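Local coordinates for galactose-1-phosphate uridylyltransferase (Pyrobaculum aerophilum str. IM2, PDB 6K5Z), which probably transfers uridylyl groups between UDP-glucose and galactose 1-phosphate, as a zinc-binding member of the type 1 family of the HIT clan, at residues F122-N127 with Y247-H252; Q186-K191 with V223-E228; E203-P208 with H264-I269. All blocks are in the same frame, centred on the assembly; numbering follows the deposited sequence.

Overall arrangement
All three contacts involve one antiparallel half-barrel sheet, contacts 1 and 3 as strand pairs. Contact 1 pairs its central strand 247-252 with neighbour 121-128, and contact 3 joins the next strands outward; their centres lie about 10 Å apart. Strands 247-252 and 266-271 are adjacent, V250 N lying 2.8 Å from E268 O, and both contacts reach the Fe(III) ion, which H252 binds from contact 1 and H266 and E268 from contact 3, E156 completing the protein ligands. Contact 2 lies farther out, its centre about 12 Å from contact 3 and about 18 Å from contact 1. There helix 220-240 meets the 186-191 turn, and W190 and L226 pack against P208 and F267 of contact 3.

Contact 1: F122-N127 with Y247-H252; sequences FLFFRN and YIMVLH. With FE (Fe (III) ion), chain I.
Y247 reaches R126 through its phenol: the OH stands 3.3 Å from R126 CD, and the guanidinium and ring planes are inclined by only 26°. Their polar ends have stronger partners outside, since Y247 OH is hydrogen-bonded to D90 and R126 NH2 forms a salt bridge with E82. I248 lies alongside N127 in a non-hydrogen-bonded pair, both side chains pointing the same way, while the N127 amide oxygen is bonded to the backbone of G284 of the second subunit. M249 faces R126 in a hydrogen-bonded pair, as two bonds indicate: R126 N to M249 O and M249 N to R126 O, each 2.7 Å. On that same face the M249 chain leaves with CG anti to its own N and bends at chi3, which carries CE to 4.0 Å from F124 CE2. V250 pairs with F125 on the other face, where CG2 comes 3.9 Å from L123 CD1; E268 of the same chain and G288 of the second subunit also pack against V250. L251 N gives a straight bond to F124 O (2.7 Å, 163° at the hydrogen), and its CB sits at the edge of the F124 ring, near the ring plane. Beyond this bond a water bridges the strands, donating to L251 O and F122 O and accepting from F124 N. H252 turns to the metal, its ND1 2.5 Å from the Fe(III) ion, while NE2 is held by the G288 carbonyl of the second subunit, which fixes the ring's rotation. The two strand axes run 4.6 Å apart at 171°, an antiparallel pair joining the N- and C-terminal family halves at the middle of the half-barrel sheet characteristic of galactose-1-phosphate uridylyltransferases.

Contact 2: Q186-K191 with V223-E228; sequences QNRNWK and VADLAE
N187 ND2 is gripped by two acceptors on helix 220-240: E228 OE1 at 2.8 Å and the D225 carbonyl O at 3.0 Å. The second lies almost in the amide plane and the first is tilted 30° out of it, met through the anti lone pair of the carboxylate. N187 also heads an Asx turn, its OD1 accepting from N189 N, so one amide shapes the turn between strands 183-186 and 190-193 and ties it to the helix. With CG flanked by both backbone neighbours (chi1 68°), the side chain brings OD1 back over the turn. An alanine here is likely to leave D225 O and E228 OE1 without this donor and the turn without its side-chain acceptor. D225 continues the polar seam: OD2 takes N189 ND2 at 2.9 Å, a nitrogen shared with E221, and OD1 makes a long salt bridge with R188 NH1, whose guanidinium is steeply inclined to the carboxylate and has E221 as its stronger partner. W190 gives its NE1 hydrogen to E222 O and turns a ring face to L226, whose CD1 lies 3.5 Å from the centroid of the six-membered ring, 3° off its normal.

Contact 3: E203-P208 with H264-I269; sequences EVHIYP and HLHFEI. With FE (Fe (III) ion), chain I.
Strands 203-208 and 266-269 run antiparallel at 168° with axes 4.6 Å apart, and paired bonds between V204 and I269 and between I206 and F267 set their register. Y207 lies flat against H266 in an offset stack, planes 15° apart, with H266 CB over the centre of the tyrosine ring and the phenol oxygen over a face of the imidazole. This fit depends on H266 having CG between its backbone N and carbonyl carbon (chi1 48°), which folds the imidazole back under the tyrosine. The H266 ring is fixed at both nitrogens: ND1 donates to H264 O at 2.8 Å, within the ring plane, and NE2 binds the Fe(III) ion at 2.4 Å. In the same layer Y207 meets H264 edge-to-face, and its OH is hydrogen-bonded to H172. H264 and H266 belong to two different metal sites in the C-terminal half of the half-barrel: H264 joins C170, C173 and H211 at zinc, whereas H266 and E268 bind Fe(III) with H252 and E156. E268 binds iron through OE2 while OE1 is hydrogen-bonded to Y270 OH, and its CG lies over a face of H205, 3.5 Å from the ring centroid. H205 NE2 in turn donates to E203 OE2 at 2.8 Å, a His-carboxylate bond that probably helps to orient the imidazole; E203 OE1 accepts from K199 N and W200 N. On the other face I206 CD1 meets I269 CD1 at 3.6 Å, where helix 220-240 covers both isoleucines through T233 and L237.

Contact 1: F122-N127 with Y247-H252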
loop_
_atom_site.group_PDB
_atom_site.type_symbol
_atom_site.label_atom_id
_atom_site.label_comp_id
_atom_site.label_asym_id
_atom_site.label_seq_id
_atom_site.Cartn_x
_atom_site.Cartn_y
_atom_site.Cartn_z
ATOM N N PHE B 122 -11.283 -8.909 14.672
ATOM C CA PHE B 122 -10.225 -8.516 15.613
ATOM C C PHE B 122 -8.921 -8.375 14.841
ATOM O O PHE B 122 -8.335 -9.376 14.422
ATOM C CB PHE B 122 -10.068 -9.632 16.673
ATOM C CG PHE B 122 -9.124 -9.309 17.812
ATOM C CD1 PHE B 122 -9.594 -8.632 18.933
ATOM C CD2 PHE B 122 -7.828 -9.738 17.791
ATOM C CE1 PHE B 122 -8.767 -8.345 20.001
ATOM C CE2 PHE B 122 -6.973 -9.483 18.863
ATOM C CZ PHE B 122 -7.443 -8.779 19.972
ATOM N N LEU B 123 -8.445 -7.141 14.674
ATOM C CA LEU B 123 -7.213 -6.908 13.860
ATOM C C LEU B 123 -6.082 -6.500 14.783
ATOM O O LEU B 123 -6.119 -5.424 15.403
ATOM C CB LEU B 123 -7.422 -5.855 12.770
ATOM C CG LEU B 123 -6.200 -5.517 11.921
ATOM C CD1 LEU B 123 -5.888 -6.621 10.938
ATOM C CD2 LEU B 123 -6.397 -4.183 11.199
ATOM N N PHE B 124 -5.098 -7.382 14.858
ATOM C CA PHE B 124 -3.859 -7.135 15.543
ATOM C C PHE B 124 -2.713 -6.838 14.563
ATOM O O PHE B 124 -2.409 -7.655 13.657
ATOM C CB PHE B 124 -3.460 -8.347 16.377
ATOM C CG PHE B 124 -2.133 -8.192 17.109
ATOM C CD1 PHE B 124 -2.015 -7.336 18.204
ATOM C CD2 PHE B 124 -1.009 -8.935 16.718
ATOM C CE1 PHE B 124 -0.801 -7.228 18.899
ATOM C CE2 PHE B 124 0.201 -8.823 17.395
ATOM C CZ PHE B 124 0.309 -7.968 18.487
ATOM N N PHE B 125 -2.054 -5.688 14.774
ATOM C CA PHE B 125 -0.849 -5.371 14.033
ATOM C C PHE B 125 0.121 -4.543 14.820
ATOM O O PHE B 125 -0.205 -4.004 15.896
ATOM C CB PHE B 125 -1.206 -4.674 12.762
ATOM C CG PHE B 125 -1.860 -3.342 12.963
ATOM C CD1 PHE B 125 -3.242 -3.250 13.109
ATOM C CD2 PHE B 125 -1.114 -2.189 12.948
ATOM C CE1 PHE B 125 -3.861 -2.017 13.242
ATOM C CE2 PHE B 125 -1.710 -0.956 13.099
ATOM C CZ PHE B 125 -3.085 -0.859 13.252
ATOM N N ARG B 126 1.313 -4.463 14.265
ATOM C CA ARG B 126 2.417 -3.713 14.850
ATOM C C ARG B 126 3.226 -3.027 13.752
ATOM O O ARG B 126 3.633 -3.671 12.823
ATOM C CB ARG B 126 3.320 -4.669 15.634
ATOM C CG ARG B 126 4.517 -4.034 16.304
ATOM C CD ARG B 126 5.350 -5.062 17.090
ATOM N NE ARG B 126 5.800 -4.455 18.339
ATOM C CZ ARG B 126 6.859 -3.670 18.483
ATOM N NH1 ARG B 126 7.691 -3.421 17.466
ATOM N NH2 ARG B 126 7.129 -3.161 19.666
ATOM N N ASN B 127 3.422 -1.718 13.903
ATOM C CA ASN B 127 4.370 -0.911 13.148
ATOM C C ASN B 127 5.651 -0.635 13.956
ATOM O O ASN B 127 5.591 -0.277 15.143
ATOM C CB ASN B 127 3.721 0.458 12.850
ATOM C CG ASN B 127 2.480 0.338 11.992
ATOM O OD1 ASN B 127 2.453 -0.453 11.060
ATOM N ND2 ASN B 127 1.437 1.069 12.331
ATOM N N TYR B 247 9.692 -2.414 10.263
ATOM C CA TYR B 247 8.875 -3.539 9.753
ATOM C C TYR B 247 7.404 -3.339 10.112
ATOM O O TYR B 247 7.081 -2.522 10.988
ATOM C CB TYR B 247 9.393 -4.872 10.295
ATOM C CG TYR B 247 9.115 -5.085 11.759
ATOM C CD1 TYR B 247 7.858 -5.459 12.198
ATOM C CD2 TYR B 247 10.106 -4.897 12.708
ATOM C CE1 TYR B 247 7.591 -5.647 13.543
ATOM C CE2 TYR B 247 9.858 -5.083 14.057
ATOM C CZ TYR B 247 8.596 -5.459 14.474
ATOM O OH TYR B 247 8.342 -5.642 15.801
ATOM N N ILE B 248 6.548 -4.064 9.394
ATOM C CA ILE B 248 5.081 -4.052 9.637
ATOM C C ILE B 248 4.692 -5.492 9.963
ATOM O O ILE B 248 5.159 -6.392 9.253
ATOM C CB ILE B 248 4.332 -3.536 8.395
ATOM C CG1 ILE B 248 4.469 -2.021 8.234
ATOM C CG2 ILE B 248 2.879 -3.979 8.428
ATOM C CD1 ILE B 248 4.068 -1.238 9.460
ATOM N N MET B 249 3.936 -5.700 11.038
ATOM C CA MET B 249 3.489 -7.074 11.375
ATOM C C MET B 249 1.963 -7.078 11.481
ATOM O O MET B 249 1.417 -6.198 12.166
ATOM C CB MET B 249 4.097 -7.563 12.694
ATOM C CG MET B 249 3.431 -8.818 13.227
ATOM S SD MET B 249 4.456 -9.775 14.371
ATOM C CE MET B 249 3.913 -9.098 15.936
ATOM N N VAL B 250 1.306 -8.023 10.808
ATOM C CA VAL B 250 -0.162 -8.118 10.895
ATOM C C VAL B 250 -0.621 -9.557 11.171
ATOM O O VAL B 250 -0.039 -10.515 10.667
ATOM C CB VAL B 250 -0.811 -7.588 9.618
ATOM C CG1 VAL B 250 -0.416 -8.420 8.399
ATOM C CG2 VAL B 250 -2.314 -7.517 9.756
ATOM N N LEU B 251 -1.665 -9.704 11.994
ATOM C CA LEU B 251 -2.254 -11.009 12.233
ATOM C C LEU B 251 -3.392 -11.208 11.252
ATOM O O LEU B 251 -4.370 -10.469 11.253
ATOM C CB LEU B 251 -2.755 -11.145 13.665
ATOM C CG LEU B 251 -3.484 -12.441 14.046
ATOM C CD1 LEU B 251 -2.691 -13.676 13.669
ATOM C CD2 LEU B 251 -3.787 -12.456 15.548
ATOM N N HIS B 252 -3.247 -12.201 10.400
ATOM C CA HIS B 252 -4.339 -12.591 9.493
ATOM C C HIS B 252 -4.999 -13.845 10.060
ATOM O O HIS B 252 -4.384 -14.904 10.112
ATOM C CB HIS B 252 -3.815 -12.872 8.079
ATOM C CG HIS B 252 -3.473 -11.637 7.290
ATOM N ND1 HIS B 252 -2.976 -11.698 6.003
ATOM C CD2 HIS B 252 -3.545 -10.319 7.598
ATOM C CE1 HIS B 252 -2.776 -10.477 5.553
ATOM N NE2 HIS B 252 -3.124 -9.624 6.495
HETATM FE FE FE I . -2.054 -13.385 4.463
HETATM O O HOH W 1 -5.884 -9.973 13.730
HETATM O O HOH W 2 -0.848 -15.254 3.353
#

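Contact 2: Q186-K191 with V223-E228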
loop_
_atom_site.group_PDB
_atom_site.type_symbol
_atom_site.label_atom_id
_atom_site.label_comp_id
_atom_site.label_asym_id
_atom_site.label_seq_id
_atom_site.Cartn_x
_atom_site.Cartn_y
_atom_site.Cartn_z
ATOM N N GLN B 186 11.514 -22.959 12.557
ATOM C CA GLN B 186 10.389 -23.750 13.048
ATOM C C GLN B 186 10.718 -24.359 14.420
ATOM O O GLN B 186 11.878 -24.450 14.813
ATOM C CB GLN B 186 9.998 -24.857 12.054
ATOM C CG GLN B 186 11.112 -25.881 11.769
ATOM C CD GLN B 186 10.611 -27.146 11.082
ATOM O OE1 GLN B 186 9.529 -27.677 11.414
ATOM N NE2 GLN B 186 11.373 -27.631 10.116
ATOM N N ASN B 187 9.658 -24.768 15.103
ATOM C CA ASN B 187 9.709 -25.372 16.418
ATOM C C ASN B 187 8.461 -26.281 16.509
ATOM O O ASN B 187 7.764 -26.451 15.509
ATOM C CB ASN B 187 9.834 -24.263 17.531
ATOM C CG ASN B 187 8.572 -23.364 17.697
ATOM O OD1 ASN B 187 7.460 -23.712 17.310
ATOM N ND2 ASN B 187 8.764 -22.196 18.322
ATOM N N ARG B 188 8.165 -26.830 17.684
ATOM C CA ARG B 188 7.046 -27.791 17.865
ATOM C C ARG B 188 5.712 -27.388 17.232
ATOM O O ARG B 188 4.960 -28.261 16.798
ATOM C CB ARG B 188 6.752 -28.035 19.354
ATOM C CG ARG B 188 7.881 -28.639 20.188
ATOM C CD ARG B 188 7.840 -28.068 21.602
ATOM N NE ARG B 188 6.675 -28.540 22.350
ATOM C CZ ARG B 188 6.162 -27.960 23.437
ATOM N NH1 ARG B 188 6.660 -26.829 23.933
ATOM N NH2 ARG B 188 5.119 -28.516 24.033
ATOM N N ASN B 189 5.400 -26.086 17.214
ATOM C CA ASN B 189 4.088 -25.619 16.736
ATOM C C ASN B 189 3.998 -24.539 15.654
ATOM O O ASN B 189 2.879 -24.190 15.270
ATOM C CB ASN B 189 3.283 -25.149 17.929
ATOM C CG ASN B 189 2.762 -26.290 18.729
ATOM O OD1 ASN B 189 1.931 -27.061 18.216
ATOM N ND2 ASN B 189 3.239 -26.432 19.989
ATOM N N TRP B 190 5.126 -24.006 15.174
ATOM C CA TRP B 190 5.130 -22.865 14.248
ATOM C C TRP B 190 6.171 -23.031 13.186
ATOM O O TRP B 190 7.278 -23.495 13.447
ATOM C CB TRP B 190 5.391 -21.528 14.979
ATOM C CG TRP B 190 4.313 -21.260 15.944
ATOM C CD1 TRP B 190 4.238 -21.726 17.212
ATOM C CD2 TRP B 190 3.105 -20.541 15.703
ATOM N NE1 TRP B 190 3.058 -21.343 17.786
ATOM C CE2 TRP B 190 2.339 -20.616 16.877
ATOM C CE3 TRP B 190 2.618 -19.796 14.621
ATOM C CZ2 TRP B 190 1.114 -19.970 17.016
ATOM C CZ3 TRP B 190 1.359 -19.179 14.735
ATOM C CH2 TRP B 190 0.636 -19.256 15.931
ATOM N N LYS B 191 5.800 -22.589 11.988
ATOM C CA LYS B 191 6.704 -22.475 10.874
ATOM C C LYS B 191 6.734 -21.001 10.345
ATOM O O LYS B 191 5.688 -20.354 10.186
ATOM C CB LYS B 191 6.297 -23.490 9.809
ATOM C CG LYS B 191 7.477 -23.976 9.006
ATOM C CD LYS B 191 7.102 -24.993 7.933
ATOM C CE LYS B 191 7.323 -26.437 8.366
ATOM N NZ LYS B 191 7.298 -27.341 7.190
ATOM N N VAL B 223 0.827 -20.762 22.187
ATOM C CA VAL B 223 1.098 -19.380 22.516
ATOM C C VAL B 223 2.543 -19.206 22.929
ATOM O O VAL B 223 3.163 -18.220 22.561
ATOM C CB VAL B 223 0.133 -18.854 23.599
ATOM C CG1 VAL B 223 0.570 -17.508 24.163
ATOM C CG2 VAL B 223 -1.280 -18.733 23.045
ATOM N N ALA B 224 3.094 -20.176 23.659
ATOM C CA ALA B 224 4.494 -20.099 24.142
ATOM C C ALA B 224 5.500 -20.274 23.031
ATOM O O ALA B 224 6.531 -19.605 23.002
ATOM C CB ALA B 224 4.765 -21.138 25.239
ATOM N N ASP B 225 5.227 -21.217 22.141
ATOM C CA ASP B 225 6.125 -21.423 20.994
ATOM C C ASP B 225 6.023 -20.269 19.991
ATOM O O ASP B 225 6.981 -19.977 19.273
ATOM C CB ASP B 225 5.829 -22.756 20.316
ATOM C CG ASP B 225 6.173 -23.950 21.196
ATOM O OD1 ASP B 225 6.966 -23.832 22.157
ATOM O OD2 ASP B 225 5.630 -25.018 20.916
ATOM N N LEU B 226 4.850 -19.635 19.946
ATOM C CA LEU B 226 4.643 -18.428 19.146
ATOM C C LEU B 226 5.594 -17.298 19.592
ATOM O O LEU B 226 6.253 -16.680 18.758
ATOM C CB LEU B 226 3.182 -17.967 19.203
ATOM C CG LEU B 226 2.850 -16.730 18.331
ATOM C CD1 LEU B 226 3.356 -16.880 16.901
ATOM C CD2 LEU B 226 1.355 -16.438 18.336
ATOM N N ALA B 227 5.698 -17.094 20.903
ATOM C CA ALA B 227 6.560 -16.066 21.471
ATOM C C ALA B 227 7.984 -16.276 21.023
ATOM O O ALA B 227 8.713 -15.317 20.737
ATOM C CB ALA B 227 6.477 -16.069 22.999
ATOM N N GLU B 228 8.369 -17.541 20.960
ATOM C CA GLU B 228 9.698 -17.927 20.529
ATOM C C GLU B 228 9.829 -17.703 19.018
ATOM O O GLU B 228 10.857 -17.254 18.546
ATOM C CB GLU B 228 9.982 -19.379 20.958
ATOM C CG GLU B 228 11.288 -19.979 20.431
ATOM C CD GLU B 228 11.451 -21.457 20.805
ATOM O OE1 GLU B 228 10.756 -22.314 20.225
ATOM O OE2 GLU B 228 12.269 -21.762 21.690
#

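Contact 3: E203-P208 with H264-I269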
loop_
_atom_site.group_PDB
_atom_site.type_symbol
_atom_site.label_atom_id
_atom_site.label_comp_id
_atom_site.label_asym_id
_atom_site.label_seq_id
_atom_site.Cartn_x
_atom_site.Cartn_y
_atom_site.Cartn_z
ATOM N N GLU B 203 10.270 -10.363 3.601
ATOM C CA GLU B 203 8.960 -10.831 4.059
ATOM C C GLU B 203 9.053 -12.218 4.708
ATOM O O GLU B 203 9.799 -13.061 4.217
ATOM C CB GLU B 203 7.969 -10.869 2.888
ATOM C CG GLU B 203 6.529 -10.828 3.358
ATOM C CD GLU B 203 5.524 -10.616 2.269
ATOM O OE1 GLU B 203 5.843 -10.117 1.172
ATOM O OE2 GLU B 203 4.361 -10.913 2.531
ATOM N N VAL B 204 8.315 -12.416 5.816
ATOM C CA VAL B 204 8.194 -13.694 6.476
ATOM C C VAL B 204 6.776 -13.890 6.954
ATOM O O VAL B 204 6.190 -13.034 7.617
ATOM C CB VAL B 204 9.122 -13.795 7.681
ATOM C CG1 VAL B 204 8.949 -15.146 8.380
ATOM C CG2 VAL B 204 10.569 -13.599 7.249
ATOM N N HIS B 205 6.210 -15.031 6.611
ATOM C CA HIS B 205 4.933 -15.410 7.167
ATOM C C HIS B 205 5.164 -16.486 8.261
ATOM O O HIS B 205 6.009 -17.381 8.091
ATOM C CB HIS B 205 4.049 -15.925 6.038
ATOM C CG HIS B 205 3.601 -14.861 5.086
ATOM N ND1 HIS B 205 2.540 -15.041 4.230
ATOM C CD2 HIS B 205 4.045 -13.598 4.871
ATOM C CE1 HIS B 205 2.359 -13.942 3.520
ATOM N NE2 HIS B 205 3.256 -13.053 3.891
ATOM N N ILE B 206 4.433 -16.380 9.373
ATOM C CA ILE B 206 4.561 -17.328 10.507
ATOM C C ILE B 206 3.235 -18.078 10.697
ATOM O O ILE B 206 2.211 -17.496 11.061
ATOM C CB ILE B 206 5.012 -16.613 11.810
ATOM C CG1 ILE B 206 6.424 -16.059 11.633
ATOM C CG2 ILE B 206 5.020 -17.566 13.000
ATOM C CD1 ILE B 206 6.846 -15.088 12.709
ATOM N N TYR B 207 3.257 -19.378 10.418
ATOM C CA TYR B 207 2.047 -20.213 10.484
ATOM C C TYR B 207 2.180 -21.239 11.621
ATOM O O TYR B 207 3.261 -21.693 11.885
ATOM C CB TYR B 207 1.857 -20.947 9.170
ATOM C CG TYR B 207 1.135 -20.188 8.052
ATOM C CD1 TYR B 207 -0.265 -20.232 7.933
ATOM C CD2 TYR B 207 1.854 -19.519 7.057
ATOM C CE1 TYR B 207 -0.914 -19.600 6.893
ATOM C CE2 TYR B 207 1.213 -18.888 6.008
ATOM C CZ TYR B 207 -0.168 -18.916 5.943
ATOM O OH TYR B 207 -0.815 -18.263 4.915
ATOM N N PRO B 208 1.081 -21.557 12.319
ATOM C CA PRO B 208 1.068 -22.713 13.171
ATOM C C PRO B 208 0.967 -24.037 12.353
ATOM O O PRO B 208 0.084 -24.150 11.485
ATOM C CB PRO B 208 -0.185 -22.497 14.022
ATOM C CG PRO B 208 -1.095 -21.633 13.216
ATOM C CD PRO B 208 -0.246 -20.911 12.228
ATOM N N HIS B 264 -6.578 -20.284 7.550
ATOM C CA HIS B 264 -5.610 -20.678 8.557
ATOM C C HIS B 264 -4.868 -19.372 8.969
ATOM O O HIS B 264 -4.353 -18.648 8.104
ATOM C CB HIS B 264 -4.689 -21.673 7.866
ATOM C CG HIS B 264 -3.642 -22.311 8.730
ATOM N ND1 HIS B 264 -2.982 -23.456 8.331
ATOM C CD2 HIS B 264 -3.110 -21.972 9.931
ATOM C CE1 HIS B 264 -2.096 -23.801 9.248
ATOM N NE2 HIS B 264 -2.148 -22.916 10.227
ATOM N N LEU B 265 -4.828 -19.072 10.271
ATOM C CA LEU B 265 -4.262 -17.802 10.762
ATOM C C LEU B 265 -2.760 -17.707 10.561
ATOM O O LEU B 265 -2.065 -18.729 10.567
ATOM C CB LEU B 265 -4.594 -17.539 12.243
ATOM C CG LEU B 265 -3.879 -18.378 13.330
ATOM C CD1 LEU B 265 -2.446 -17.927 13.671
ATOM C CD2 LEU B 265 -4.744 -18.375 14.596
ATOM N N HIS B 266 -2.272 -16.481 10.380
ATOM C CA HIS B 266 -0.821 -16.242 10.194
ATOM C C HIS B 266 -0.426 -14.801 10.458
ATOM O O HIS B 266 -1.256 -13.879 10.426
ATOM C CB HIS B 266 -0.326 -16.698 8.836
ATOM C CG HIS B 266 -1.175 -16.249 7.692
ATOM N ND1 HIS B 266 -2.475 -16.676 7.513
ATOM C CD2 HIS B 266 -0.898 -15.438 6.643
ATOM C CE1 HIS B 266 -2.971 -16.127 6.423
ATOM N NE2 HIS B 266 -2.034 -15.372 5.883
ATOM N N PHE B 267 0.832 -14.651 10.846
ATOM C CA PHE B 267 1.424 -13.357 11.068
ATOM C C PHE B 267 2.230 -13.104 9.827
ATOM O O PHE B 267 2.991 -13.990 9.416
ATOM C CB PHE B 267 2.349 -13.346 12.272
ATOM C CG PHE B 267 1.622 -13.390 13.577
ATOM C CD1 PHE B 267 1.203 -14.616 14.098
ATOM C CD2 PHE B 267 1.349 -12.217 14.268
ATOM C CE1 PHE B 267 0.512 -14.659 15.298
ATOM C CE2 PHE B 267 0.662 -12.242 15.457
ATOM C CZ PHE B 267 0.235 -13.463 15.985
ATOM N N GLU B 268 2.035 -11.923 9.237
ATOM C CA GLU B 268 2.871 -11.451 8.126
ATOM C C GLU B 268 3.719 -10.354 8.646
ATOM O O GLU B 268 3.231 -9.425 9.308
ATOM C CB GLU B 268 2.041 -10.954 6.938
ATOM C CG GLU B 268 1.158 -12.049 6.353
ATOM C CD GLU B 268 0.470 -11.749 5.035
ATOM O OE1 GLU B 268 0.289 -10.598 4.646
ATOM O OE2 GLU B 268 0.097 -12.725 4.367
ATOM N N ILE B 269 4.999 -10.464 8.320
ATOM C CA ILE B 269 5.989 -9.506 8.694
ATOM C C ILE B 269 6.589 -8.909 7.417
ATOM O O ILE B 269 7.346 -9.578 6.730
ATOM C CB ILE B 269 7.087 -10.186 9.547
ATOM C CG1 ILE B 269 6.489 -10.746 10.844
ATOM C CG2 ILE B 269 8.206 -9.216 9.900
ATOM C CD1 ILE B 269 7.419 -11.734 11.526
HETATM FE FE FE I . -2.054 -13.385 4.463
HETATM O O HOH W 2 -0.848 -15.254 3.353
#